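Local atomic coordinates of ORF10 (Moritella marina, PDB entry 6RIW), a protein that probably condenses acyl chains on an acyl carrier protein, as the ketosynthase–chain length factor didomain of a polyunsaturated fatty acid synthase. Residues Leu290-Lys295 and Met645-Ser650; Phe537-Val542 and Ala651-Ser656; Cys549-Gln554 and Tyr637-Gly642. All blocks are in the same frame, centred on the assembly; numbering follows the deposited sequence.

All three contacts gather around helix 642-653 of the second ketosynthase-like half. Interaction 1 joins the middle of this helix to the end of strand 283-292 in the first half, and so bridges the two halves of the didomain. Interaction 2 packs the last turn of the same helix on helix 537-540; the centres of interactions 1 and 2 lie about 9 Å apart. Interaction 3, its centre about 15 Å from those of the other two, holds the turn just before the helix against the start of helix 552-567. Along the chain the segments run 290-295, 537-542, 549-554, 637-642, 645-650 and 651-656. The last three are almost continuous, so one short piece of chain meets the strand end of the first half and two nearby segments of the second.

Interaction 1: Leu290-Lys295 and Met645-Ser650; sequences LSNDGK and MASRIS
Asn292 turns to Ser650 and Ser647 with CG anti to its backbone N (chi1 -163°), which sets Asn292 CG 3.9 Å from Ser650 CB. The second torsion, -95°, then puts Asn292 OD1 on the Ser650 side, 3.5 Å from the CB of that serine, and ND2 on the Ser647 side. The oxygen is fixed from within its own segment: Gly294 N donates to Asn292 OD1 over 2.9 Å, an Asx turn whose N-H points almost straight at the acceptor (161°). The turn brings Gly294 against the helix, with Gly294 CA 3.6 Å from Ser650 O, and its positive phi is easily adopted by glycine.

Ser647 OG and Asn292 ND2 stand 3.9 Å apart and do not bond each other directly; both are hydrogen-bonded to Gly441 O, which links the two side chains through one carbonyl of the N-terminal half. Just beyond the turn, Lys295 NZ bonds to Ala651 O and Lys295 N to Asp654 OD1, extending the junction toward the end of the helix.

This buried contact is a seam of the didomain, joining strand 283-292 of the N-terminal ketosynthase-type half to helix 642-653 of the second, ketosynthase-like half. Ala646 and Ser650 of the helix also touch strands 576-581 and 659-663, while Met645 and Ile649 pack on Met557 of helix 552-567.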
# COMPACT_ATOMS: atom_id res chain seq x y z
N LEU A 290 -10.96 -10.55 10.78
CA LEU A 290 -9.85 -10.71 9.87
C LEU A 290 -9.06 -11.95 10.26
O LEU A 290 -9.12 -12.42 11.40
CB LEU A 290 -8.94 -9.48 9.90
CG LEU A 290 -9.70 -8.16 9.99
CD1 LEU A 290 -8.75 -7.02 10.43
CD2 LEU A 290 -10.40 -7.84 8.65
N SER A 291 -8.34 -12.50 9.30
CA SER A 291 -7.44 -13.61 9.59
C SER A 291 -6.44 -13.73 8.45
O SER A 291 -6.68 -13.25 7.34
CB SER A 291 -8.20 -14.92 9.78
OG SER A 291 -8.46 -15.54 8.52
N ASN A 292 -5.33 -14.39 8.74
CA ASN A 292 -4.40 -14.81 7.71
C ASN A 292 -4.38 -16.33 7.62
O ASN A 292 -4.56 -17.02 8.63
CB ASN A 292 -3.00 -14.30 7.98
CG ASN A 292 -2.16 -14.38 6.77
OD1 ASN A 292 -1.43 -15.35 6.57
ND2 ASN A 292 -2.29 -13.38 5.91
N ASP A 293 -4.17 -16.84 6.40
CA ASP A 293 -4.10 -18.28 6.15
C ASP A 293 -2.93 -18.94 6.85
O ASP A 293 -2.93 -20.16 7.05
CB ASP A 293 -3.99 -18.56 4.66
CG ASP A 293 -5.33 -18.45 3.92
OD1 ASP A 293 -6.38 -18.24 4.57
OD2 ASP A 293 -5.32 -18.57 2.67
N GLY A 294 -1.90 -18.17 7.22
CA GLY A 294 -0.73 -18.81 7.80
C GLY A 294 -0.04 -19.73 6.81
O GLY A 294 0.03 -19.46 5.61
N LYS A 295 0.46 -20.86 7.33
CA LYS A 295 1.32 -21.76 6.59
C LYS A 295 0.50 -22.75 5.76
O LYS A 295 -0.57 -23.19 6.17
CB LYS A 295 2.21 -22.53 7.56
CG LYS A 295 3.33 -23.33 6.93
CD LYS A 295 4.41 -23.64 7.97
CE LYS A 295 5.80 -23.38 7.40
NZ LYS A 295 5.82 -22.16 6.51
N MET A 645 4.69 -9.21 1.40
CA MET A 645 5.83 -9.35 2.30
C MET A 645 5.38 -9.57 3.74
O MET A 645 6.03 -10.34 4.47
CB MET A 645 6.77 -8.14 2.15
CG MET A 645 6.34 -6.84 2.77
SD MET A 645 7.65 -5.60 2.43
CE MET A 645 6.68 -4.39 1.55
N ALA A 646 4.25 -8.98 4.16
CA ALA A 646 3.71 -9.30 5.49
C ALA A 646 3.23 -10.75 5.54
O ALA A 646 3.50 -11.47 6.51
CB ALA A 646 2.57 -8.34 5.84
N SER A 647 2.53 -11.19 4.49
CA SER A 647 2.06 -12.58 4.40
C SER A 647 3.19 -13.59 4.46
O SER A 647 3.00 -14.69 4.98
CB SER A 647 1.31 -12.79 3.08
OG SER A 647 0.10 -12.09 3.11
N ARG A 648 4.36 -13.26 3.92
CA ARG A 648 5.45 -14.24 3.90
C ARG A 648 5.93 -14.54 5.31
O ARG A 648 6.33 -15.68 5.60
CB ARG A 648 6.61 -13.74 3.05
CG ARG A 648 6.36 -13.80 1.54
CD ARG A 648 7.61 -13.36 0.79
NE ARG A 648 7.27 -12.65 -0.44
CZ ARG A 648 6.99 -13.24 -1.59
NH1 ARG A 648 7.02 -14.57 -1.69
NH2 ARG A 648 6.69 -12.51 -2.66
N ILE A 649 5.91 -13.54 6.19
CA ILE A 649 6.25 -13.75 7.59
C ILE A 649 5.17 -14.58 8.28
O ILE A 649 5.47 -15.56 8.98
CB ILE A 649 6.48 -12.40 8.30
CG1 ILE A 649 7.84 -11.84 7.90
CG2 ILE A 649 6.35 -12.55 9.85
CD1 ILE A 649 9.02 -12.75 8.32
N SER A 650 3.90 -14.22 8.06
CA SER A 650 2.80 -15.01 8.62
C SER A 650 2.81 -16.45 8.12
O SER A 650 2.41 -17.37 8.86
CB SER A 650 1.44 -14.39 8.27
OG SER A 650 1.37 -13.06 8.74

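Interaction 2: Phe537-Val542 and Ala651-Ser656; sequences FLRFKV and ALWDFS
Leu652 packs against Arg539, Phe540 and Lys541, with its CG anti to the backbone N (chi1 175°). Leu652 CD2 lies 3.5 Å above one face of the Arg539 guanidinium, offset toward the rim, the two side chains crossing at about a right angle. The same methyl, Leu652 CD2, meets Phe540 CE1 at 3.9 Å, while Leu652 CD1 comes to 3.4 Å from Arg539 O. Arg539 NH2 is 3.7 Å from Trp653 NE1, and the guanidinium and indole planes stand 85° apart, with Trp653 CE2 at the guanidinium edge. Asp562 OD1 fixes both groups, in a salt bridge to Arg539 NH2 and a hydrogen bond from Trp653 NE1.

The Lys541 chain folds back through bends at chi2 and chi3. Lys541 NZ donates to Arg539 O over 2.6 Å from above the carbonyl plane, and the same nitrogen also touches Leu652 CD1.

The contact thus joins two helix ends: helix 642-653 in its last turn, and the short, weakly bonded helix 537-540, which finishes in a Schellman motif with Lys541 at the residue of positive phi.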
# COMPACT_ATOMS: atom_id res chain seq x y z
N PHE A 537 18.44 -18.53 2.02
CA PHE A 537 17.40 -18.92 1.07
C PHE A 537 16.58 -20.10 1.57
O PHE A 537 15.41 -20.25 1.19
CB PHE A 537 18.00 -19.26 -0.29
CG PHE A 537 18.19 -18.07 -1.20
CD1 PHE A 537 18.54 -16.83 -0.68
CD2 PHE A 537 18.05 -18.20 -2.57
CE1 PHE A 537 18.72 -15.74 -1.52
CE2 PHE A 537 18.23 -17.11 -3.42
CZ PHE A 537 18.57 -15.88 -2.89
N LEU A 538 17.18 -20.95 2.41
CA LEU A 538 16.47 -22.12 2.93
C LEU A 538 15.31 -21.70 3.83
O LEU A 538 14.18 -22.16 3.65
CB LEU A 538 17.43 -23.03 3.70
CG LEU A 538 18.32 -23.97 2.90
CD1 LEU A 538 18.68 -25.19 3.73
CD2 LEU A 538 17.65 -24.37 1.59
N ARG A 539 15.58 -20.84 4.81
CA ARG A 539 14.55 -20.46 5.77
C ARG A 539 13.44 -19.65 5.12
O ARG A 539 12.28 -19.77 5.51
CB ARG A 539 15.17 -19.68 6.92
CG ARG A 539 14.16 -18.98 7.80
CD ARG A 539 14.58 -19.02 9.24
NE ARG A 539 13.60 -18.40 10.12
CZ ARG A 539 12.66 -19.08 10.77
NH1 ARG A 539 12.58 -20.40 10.64
NH2 ARG A 539 11.82 -18.43 11.57
N PHE A 540 13.77 -18.83 4.12
CA PHE A 540 12.81 -17.90 3.54
C PHE A 540 12.23 -18.37 2.21
O PHE A 540 11.46 -17.63 1.59
CB PHE A 540 13.48 -16.52 3.40
CG PHE A 540 13.78 -15.88 4.72
CD1 PHE A 540 12.75 -15.43 5.53
CD2 PHE A 540 15.08 -15.76 5.17
CE1 PHE A 540 13.00 -14.85 6.76
CE2 PHE A 540 15.34 -15.19 6.40
CZ PHE A 540 14.29 -14.73 7.20
N LYS A 541 12.58 -19.57 1.74
CA LYS A 541 11.94 -20.19 0.57
C LYS A 541 12.09 -19.33 -0.69
O LYS A 541 11.15 -19.20 -1.48
CB LYS A 541 10.45 -20.48 0.84
CG LYS A 541 10.15 -21.61 1.85
CD LYS A 541 10.45 -21.18 3.28
CE LYS A 541 10.93 -22.33 4.15
NZ LYS A 541 10.94 -21.94 5.61
N VAL A 542 13.26 -18.75 -0.88
CA VAL A 542 13.51 -17.93 -2.06
C VAL A 542 13.84 -18.80 -3.28
O VAL A 542 14.56 -19.79 -3.17
CB VAL A 542 14.63 -16.91 -1.79
CG1 VAL A 542 14.59 -15.77 -2.81
CG2 VAL A 542 14.52 -16.37 -0.37
N ALA A 651 3.22 -16.68 6.88
CA ALA A 651 3.28 -18.05 6.39
C ALA A 651 4.47 -18.79 7.00
O ALA A 651 4.36 -19.98 7.33
CB ALA A 651 3.34 -18.08 4.86
N LEU A 652 5.60 -18.11 7.17
CA LEU A 652 6.77 -18.72 7.80
C LEU A 652 6.49 -19.13 9.24
O LEU A 652 6.93 -20.19 9.70
CB LEU A 652 7.96 -17.76 7.75
CG LEU A 652 9.24 -18.21 8.47
CD1 LEU A 652 9.82 -19.46 7.79
CD2 LEU A 652 10.29 -17.09 8.52
N TRP A 653 5.75 -18.30 9.97
CA TRP A 653 5.50 -18.52 11.39
C TRP A 653 4.13 -19.14 11.66
O TRP A 653 3.79 -19.37 12.82
CB TRP A 653 5.63 -17.20 12.16
CG TRP A 653 7.05 -16.74 12.34
CD1 TRP A 653 7.86 -16.16 11.40
CD2 TRP A 653 7.84 -16.85 13.53
NE1 TRP A 653 9.10 -15.89 11.94
CE2 TRP A 653 9.11 -16.31 13.25
CE3 TRP A 653 7.59 -17.35 14.82
CZ2 TRP A 653 10.13 -16.24 14.20
CZ3 TRP A 653 8.60 -17.29 15.76
CH2 TRP A 653 9.85 -16.74 15.45
N ASP A 654 3.35 -19.40 10.60
CA ASP A 654 1.97 -19.87 10.73
C ASP A 654 1.14 -18.95 11.64
O ASP A 654 0.40 -19.41 12.51
CB ASP A 654 1.94 -21.33 11.22
CG ASP A 654 0.60 -22.02 10.97
OD1 ASP A 654 -0.15 -21.63 10.02
OD2 ASP A 654 0.29 -22.96 11.75
N PHE A 655 1.25 -17.64 11.44
CA PHE A 655 0.45 -16.70 12.22
C PHE A 655 -0.93 -16.56 11.60
O PHE A 655 -1.09 -16.65 10.38
CB PHE A 655 1.12 -15.31 12.26
CG PHE A 655 2.35 -15.24 13.13
CD1 PHE A 655 2.48 -16.05 14.25
CD2 PHE A 655 3.36 -14.33 12.84
CE1 PHE A 655 3.63 -15.95 15.08
CE2 PHE A 655 4.50 -14.22 13.65
CZ PHE A 655 4.63 -15.04 14.77
N SER A 656 -1.93 -16.27 12.44
CA SER A 656 -3.31 -16.14 11.99
C SER A 656 -3.90 -14.74 12.16
O SER A 656 -5.07 -14.54 11.80
CB SER A 656 -4.22 -17.15 12.72
OG SER A 656 -4.24 -16.91 14.12

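Interaction 3: Cys549-Gln554 and Tyr637-Gly642; sequences CLIPQQ and YTSFIG
A helix start and a beta turn of the second, thiolase-like half meet here: the start of helix 552-567, with Ile551 in the N-cap position, and the type I beta turn from Thr638 to Ile641 that leads from helix 634-638 toward helix 642-653. Ser639, inside the turn, is the central residue. Ser639 OG, between the backbone N and the carbonyl carbon (chi1 73°), accepts a nearly straight hydrogen bond from Ile551 N, 3.0 Å long at 163°. The hydroxyl also bonds Gln636 O one turn back, so it joins helix 634-638 to the residue at the N-cap position of helix 552-567. Leu550 flanks this bond, with Leu550 CB 3.8 Å from Ser639 CB.

Ile551 adds the apolar part. Ile551 CG2 reaches the edge of the Phe640 ring, near the ring plane and 3.6 Å from Phe640 CE1, and the CG1 and CD1 of Ile551 lie against Ser639 O. The Ile551 and Phe640 side chains cross at about a right angle. Within the same segment, Phe640 CD2 lies over the centre of the Tyr637 ring.

Gln554 lays its amide against Ser639. Gln554 OE1 rests 3.4 Å from Ser639 CA and accepts from Arg648 NE of helix 642-653, which orients the amide and leaves NE2 facing the turn carbonyls. Gln554 NE2 makes a weak bond to Ile641 O, 2.8 Å but bent to 124°.

The third link is a water with three bonds, each 2.9 Å: it accepts from Gln554 NE2 and donates to Gln553 OE1 and Ser639 O.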
# COMPACT_ATOMS: atom_id res chain seq x y z
N CYS A 549 14.19 -13.95 -8.42
CA CYS A 549 14.42 -13.61 -7.03
C CYS A 549 13.42 -12.55 -6.58
O CYS A 549 12.93 -11.75 -7.38
CB CYS A 549 15.85 -13.09 -6.86
SG CYS A 549 16.42 -13.00 -5.16
N LEU A 550 13.11 -12.55 -5.28
CA LEU A 550 12.27 -11.50 -4.72
C LEU A 550 13.05 -10.18 -4.63
O LEU A 550 14.25 -10.17 -4.39
CB LEU A 550 11.76 -11.89 -3.33
CG LEU A 550 11.22 -13.30 -3.10
CD1 LEU A 550 10.60 -13.36 -1.70
CD2 LEU A 550 10.18 -13.66 -4.16
N ILE A 551 12.35 -9.06 -4.80
CA ILE A 551 13.04 -7.77 -4.78
C ILE A 551 13.57 -7.50 -3.37
O ILE A 551 13.02 -8.02 -2.38
CB ILE A 551 12.13 -6.62 -5.27
CG1 ILE A 551 10.91 -6.42 -4.34
CG2 ILE A 551 11.70 -6.85 -6.72
CD1 ILE A 551 10.21 -5.03 -4.53
N PRO A 552 14.62 -6.69 -3.23
CA PRO A 552 15.20 -6.45 -1.90
C PRO A 552 14.26 -5.82 -0.90
O PRO A 552 14.41 -6.09 0.30
CB PRO A 552 16.40 -5.53 -2.21
CG PRO A 552 16.77 -5.87 -3.61
CD PRO A 552 15.48 -6.18 -4.32
N GLN A 553 13.27 -5.01 -1.32
CA GLN A 553 12.31 -4.46 -0.35
C GLN A 553 11.68 -5.57 0.49
O GLN A 553 11.55 -5.45 1.72
CB GLN A 553 11.22 -3.64 -1.06
CG GLN A 553 10.25 -2.92 -0.07
CD GLN A 553 9.00 -2.34 -0.73
OE1 GLN A 553 8.31 -3.02 -1.49
NE2 GLN A 553 8.69 -1.08 -0.41
N GLN A 554 11.27 -6.67 -0.14
CA GLN A 554 10.62 -7.74 0.60
C GLN A 554 11.64 -8.57 1.38
O GLN A 554 11.38 -8.94 2.53
CB GLN A 554 9.80 -8.60 -0.35
CG GLN A 554 8.64 -7.80 -0.98
CD GLN A 554 7.38 -8.64 -1.25
OE1 GLN A 554 7.41 -9.88 -1.21
NE2 GLN A 554 6.26 -7.95 -1.54
N TYR A 637 7.41 -11.33 -9.60
CA TYR A 637 6.26 -10.43 -9.63
C TYR A 637 5.43 -10.48 -8.35
O TYR A 637 4.86 -9.45 -7.96
CB TYR A 637 5.38 -10.72 -10.84
CG TYR A 637 4.89 -9.49 -11.60
CD1 TYR A 637 3.84 -8.71 -11.13
CD2 TYR A 637 5.45 -9.15 -12.82
CE1 TYR A 637 3.38 -7.59 -11.86
CE2 TYR A 637 5.02 -8.06 -13.54
CZ TYR A 637 3.99 -7.27 -13.07
OH TYR A 637 3.60 -6.19 -13.85
N THR A 638 5.35 -11.64 -7.67
CA THR A 638 4.65 -11.64 -6.38
C THR A 638 5.32 -10.69 -5.38
O THR A 638 4.65 -10.15 -4.50
CB THR A 638 4.57 -13.05 -5.75
OG1 THR A 638 5.88 -13.48 -5.31
CG2 THR A 638 3.99 -14.06 -6.72
N SER A 639 6.64 -10.49 -5.50
CA SER A 639 7.31 -9.55 -4.62
C SER A 639 7.11 -8.10 -5.04
O SER A 639 7.53 -7.20 -4.30
CB SER A 639 8.82 -9.86 -4.51
OG SER A 639 9.55 -9.53 -5.68
N PHE A 640 6.47 -7.83 -6.18
CA PHE A 640 6.05 -6.48 -6.49
C PHE A 640 4.81 -6.06 -5.69
O PHE A 640 4.46 -4.88 -5.70
CB PHE A 640 5.71 -6.33 -7.98
CG PHE A 640 6.89 -6.47 -8.93
CD1 PHE A 640 8.18 -6.68 -8.47
CD2 PHE A 640 6.67 -6.38 -10.30
CE1 PHE A 640 9.25 -6.79 -9.38
CE2 PHE A 640 7.72 -6.47 -11.19
CZ PHE A 640 9.01 -6.69 -10.72
N ILE A 641 4.15 -7.00 -5.02
CA ILE A 641 2.86 -6.78 -4.35
C ILE A 641 3.12 -6.56 -2.86
O ILE A 641 3.53 -7.48 -2.16
CB ILE A 641 1.92 -7.98 -4.58
CG1 ILE A 641 1.78 -8.27 -6.08
CG2 ILE A 641 0.58 -7.74 -3.91
CD1 ILE A 641 1.16 -9.60 -6.40
N GLY A 642 2.86 -5.35 -2.37
CA GLY A 642 3.38 -4.96 -1.07
C GLY A 642 2.88 -5.81 0.08
O GLY A 642 3.66 -6.16 0.98
O HOH W 1 6.69 -5.23 -2.31